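Long-range contact in hypothetical conserved protein (PDB 2PQ0), which is of unknown function but belongs to the haloacid dehalogenase-like hydrolases and is probably a magnesium-binding phosphatase: residues Q68-E73 and R189-K194. Residues are numbered along the deposited sequence; the frame is centred on the assembly and turned at random.
Sequences QYVVFE and RMMIEK
Helix 184-195 packs on one face of the mixed core sheet of this HAD-like hydrolase, and here it covers strand 69-72: Met191 meets Val70 and Phe72, and Lys194 meets Phe72. Strand and helix run nearly parallel, 23° between their directions, with axes 9.5 Å apart at their closest. Met191, a selenomethionine, reaches across to the strand. Its chain leaves with CG anti to the backbone N (chi1 -165°) and bends at the selenium, which brings CE to 3.6 Å from Val70 CG1. Further back, Met191 CG sits 4.0 Å from Phe72 CD1, at an oblique angle to the ring. One turn on, Lys194 places CG over one face of that ring, toward its rim, 4.1 Å from the Phe72 centroid in a CH-pi contact; its chain then runs out past the CD2-CE2 edge, where Lys194 CE lies 3.8 Å from Phe72 CD2. An alanine at Phe72 would remove the ring, probably leaving Met191 CG and the Lys194 chain without the surface they pack on. Met191 also touches Phe7 on strand 5-8, and Val70 touches Val63 on strand 62-64; the helix thus spans from the parallel centre of the sheet to its antiparallel extension, in the helix-on-sheet packing of the Rossmann-like HAD core.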
ATOM      1  N   GLN A  68      -5.347  -0.955  -6.773  1.00 35.80           N
ATOM      2  CA  GLN A  68      -5.378  -0.361  -8.108  1.00 35.55           C
ATOM      3  C   GLN A  68      -4.330  -0.953  -9.049  1.00 34.83           C
ATOM      4  O   GLN A  68      -4.333  -0.689 -10.253  1.00 34.73           O
ATOM      5  CB  GLN A  68      -5.218   1.161  -8.017  1.00 52.72           C
ATOM      6  CG  GLN A  68      -6.393   1.867  -7.351  1.00 54.41           C
ATOM      7  CD  GLN A  68      -7.731   1.478  -7.964  1.00 58.69           C
ATOM      8  OE1 GLN A  68      -8.183   0.343  -7.819  1.00 60.14           O
ATOM      9  NE2 GLN A  68      -8.364   2.416  -8.657  1.00 61.45           N
ATOM     10  N   TYR A  69      -3.436  -1.756  -8.491  1.00 28.51           N
ATOM     11  CA  TYR A  69      -2.402  -2.401  -9.286  1.00 27.88           C
ATOM     12  C   TYR A  69      -2.127  -3.761  -8.648  1.00 27.91           C
ATOM     13  O   TYR A  69      -1.532  -3.850  -7.570  1.00 27.21           O
ATOM     14  CB  TYR A  69      -1.127  -1.560  -9.305  1.00 27.67           C
ATOM     15  CG  TYR A  69      -0.145  -1.959 -10.386  1.00 27.56           C
ATOM     16  CD1 TYR A  69      -0.395  -1.657 -11.724  1.00 27.45           C
ATOM     17  CD2 TYR A  69       1.053  -2.604 -10.070  1.00 26.70           C
ATOM     18  CE1 TYR A  69       0.526  -1.975 -12.722  1.00 26.76           C
ATOM     19  CE2 TYR A  69       1.983  -2.931 -11.060  1.00 26.09           C
ATOM     20  CZ  TYR A  69       1.715  -2.608 -12.385  1.00 26.95           C
ATOM     21  OH  TYR A  69       2.636  -2.887 -13.371  1.00 27.37           O
ATOM     22  N   VAL A  70      -2.585  -4.816  -9.314  1.00 35.43           N
ATOM     23  CA  VAL A  70      -2.412  -6.171  -8.813  1.00 35.82           C
ATOM     24  C   VAL A  70      -1.549  -6.993  -9.750  1.00 36.49           C
ATOM     25  O   VAL A  70      -1.806  -7.064 -10.951  1.00 36.73           O
ATOM     26  CB  VAL A  70      -3.770  -6.869  -8.642  1.00 30.65           C
ATOM     27  CG1 VAL A  70      -3.576  -8.232  -8.006  1.00 31.63           C
ATOM     28  CG2 VAL A  70      -4.680  -6.011  -7.792  1.00 28.88           C
ATOM     29  N   VAL A  71      -0.516  -7.609  -9.186  1.00 36.47           N
ATOM     30  CA  VAL A  71       0.408  -8.420  -9.959  1.00 37.36           C
ATOM     31  C   VAL A  71       0.415  -9.862  -9.480  1.00 38.25           C
ATOM     32  O   VAL A  71       0.599 -10.136  -8.290  1.00 38.85           O
ATOM     33  CB  VAL A  71       1.851  -7.861  -9.869  1.00 36.67           C
ATOM     34  CG1 VAL A  71       2.849  -8.853 -10.473  1.00 36.12           C
ATOM     35  CG2 VAL A  71       1.929  -6.527 -10.593  1.00 36.06           C
ATOM     36  N   PHE A  72       0.210 -10.776 -10.423  1.00 33.71           N
ATOM     37  CA  PHE A  72       0.214 -12.201 -10.134  1.00 35.17           C
ATOM     38  C   PHE A  72       1.428 -12.835 -10.800  1.00 35.65           C
ATOM     39  O   PHE A  72       1.567 -12.794 -12.020  1.00 35.74           O
ATOM     40  CB  PHE A  72      -1.054 -12.864 -10.678  1.00 48.89           C
ATOM     41  CG  PHE A  72      -1.116 -14.340 -10.422  1.00 49.16           C
ATOM     42  CD1 PHE A  72      -1.133 -14.832  -9.120  1.00 50.76           C
ATOM     43  CD2 PHE A  72      -1.130 -15.241 -11.482  1.00 52.04           C
ATOM     44  CE1 PHE A  72      -1.162 -16.197  -8.878  1.00 53.01           C
ATOM     45  CE2 PHE A  72      -1.159 -16.609 -11.250  1.00 54.22           C
ATOM     46  CZ  PHE A  72      -1.174 -17.088  -9.945  1.00 52.87           C
ATOM     47  N   GLU A  73       2.307 -13.406  -9.982  1.00 44.36           N
ATOM     48  CA  GLU A  73       3.524 -14.043 -10.460  1.00 45.80           C
ATOM     49  C   GLU A  73       4.256 -13.316 -11.583  1.00 46.08           C
ATOM     50  O   GLU A  73       4.463 -13.858 -12.672  1.00 46.04           O
ATOM     51  CB  GLU A  73       3.259 -15.490 -10.860  1.00 51.53           C
ATOM     52  CG  GLU A  73       3.228 -16.434  -9.677  1.00 54.29           C
ATOM     53  CD  GLU A  73       2.435 -17.690  -9.960  1.00 58.21           C
ATOM     54  OE1 GLU A  73       2.701 -18.346 -10.990  1.00 58.09           O
ATOM     55  OE2 GLU A  73       1.544 -18.016  -9.150  1.00 59.53           O
ATOM     56  N   ARG A 189      -9.366 -10.346  -3.605  1.00 44.28           N
ATOM     57  CA  ARG A 189     -10.424 -11.148  -4.188  1.00 46.90           C
ATOM     58  C   ARG A 189     -10.091 -11.606  -5.612  1.00 48.00           C
ATOM     59  O   ARG A 189     -10.230 -12.784  -5.941  1.00 48.22           O
ATOM     60  CB  ARG A 189     -11.725 -10.350  -4.194  1.00 73.09           C
ATOM     61  CG  ARG A 189     -12.830 -11.030  -4.959  1.00 75.76           C
ATOM     62  CD  ARG A 189     -13.880 -10.042  -5.426  1.00 80.82           C
ATOM     63  NE  ARG A 189     -14.345 -10.367  -6.778  1.00 82.15           N
ATOM     64  CZ  ARG A 189     -13.951  -9.743  -7.890  1.00 83.50           C
ATOM     65  NH1 ARG A 189     -13.082  -8.743  -7.830  1.00 82.57           N
ATOM     66  NH2 ARG A 189     -14.421 -10.126  -9.068  1.00 84.07           N
HETATM   67  N   MSE A 190      -9.662 -10.670  -6.453  1.00 47.09           N
HETATM   68  CA  MSE A 190      -9.320 -10.981  -7.839  1.00 47.09           C
HETATM   69  C   MSE A 190      -8.234 -12.040  -7.960  1.00 47.09           C
HETATM   70  O   MSE A 190      -8.240 -12.849  -8.888  1.00 77.59           O
HETATM   71  CB  MSE A 190      -8.846  -9.725  -8.562  1.00 67.73           C
HETATM   72  CG  MSE A 190      -9.858  -8.624  -8.617  1.00 67.73           C
HETATM   73 SE   MSE A 190      -9.207  -7.205  -9.724  1.00 67.73          SE
HETATM   74  CE  MSE A 190     -10.741  -6.030  -9.639  1.00 67.73           C
HETATM   75  N   MSE A 191      -7.298 -12.030  -7.020  1.00 48.17           N
HETATM   76  CA  MSE A 191      -6.211 -12.981  -7.065  1.00 48.17           C
HETATM   77  C   MSE A 191      -6.593 -14.385  -6.618  1.00 48.17           C
HETATM   78  O   MSE A 191      -6.150 -15.362  -7.218  1.00 81.97           O
HETATM   79  CB  MSE A 191      -5.034 -12.487  -6.238  1.00 79.56           C
HETATM   80  CG  MSE A 191      -3.782 -13.258  -6.548  1.00 79.56           C
HETATM   81 SE   MSE A 191      -2.237 -12.528  -5.720  1.00 79.56          SE
HETATM   82  CE  MSE A 191      -1.794 -11.198  -7.041  1.00 79.56           C
ATOM     83  N   ILE A 192      -7.403 -14.493  -5.567  1.00 60.26           N
ATOM     84  CA  ILE A 192      -7.804 -15.816  -5.103  1.00 59.72           C
ATOM     85  C   ILE A 192      -8.693 -16.480  -6.152  1.00 60.05           C
ATOM     86  O   ILE A 192      -8.767 -17.705  -6.228  1.00 59.88           O
ATOM     87  CB  ILE A 192      -8.535 -15.768  -3.724  1.00 39.37           C
ATOM     88  CG1 ILE A 192      -9.781 -14.894  -3.799  1.00 39.04           C
ATOM     89  CG2 ILE A 192      -7.577 -15.254  -2.644  1.00 38.93           C
ATOM     90  CD1 ILE A 192     -10.475 -14.720  -2.459  1.00 39.16           C
ATOM     91  N   GLU A 193      -9.349 -15.670  -6.976  1.00 61.86           N
ATOM     92  CA  GLU A 193     -10.199 -16.204  -8.029  1.00 62.43           C
ATOM     93  C   GLU A 193      -9.327 -16.796  -9.137  1.00 62.46           C
ATOM     94  O   GLU A 193      -9.660 -17.822  -9.728  1.00 62.67           O
ATOM     95  CB  GLU A 193     -11.089 -15.105  -8.603  1.00 95.39           C
ATOM     96  CG  GLU A 193     -11.983 -15.583  -9.723  1.00 97.34           C
ATOM     97  CD  GLU A 193     -12.927 -14.508 -10.207  1.00100.46           C
ATOM     98  OE1 GLU A 193     -13.698 -13.980  -9.376  1.00100.48           O
ATOM     99  OE2 GLU A 193     -12.900 -14.194 -11.417  1.00100.43           O
ATOM    100  N   LYS A 194      -8.207 -16.137  -9.408  1.00 46.62           N
ATOM    101  CA  LYS A 194      -7.254 -16.571 -10.423  1.00 46.32           C
ATOM    102  C   LYS A 194      -6.476 -17.772  -9.892  1.00 45.81           C
ATOM    103  O   LYS A 194      -5.998 -18.613 -10.652  1.00 45.62           O
ATOM    104  CB  LYS A 194      -6.286 -15.419 -10.729  1.00 49.39           C
ATOM    105  CG  LYS A 194      -5.028 -15.789 -11.507  1.00 50.58           C
ATOM    106  CD  LYS A 194      -5.291 -15.905 -12.990  1.00 52.19           C
ATOM    107  CE  LYS A 194      -3.995 -16.165 -13.736  1.00 53.12           C
ATOM    108  NZ  LYS A 194      -4.165 -16.075 -15.217  1.00 54.67           N
TER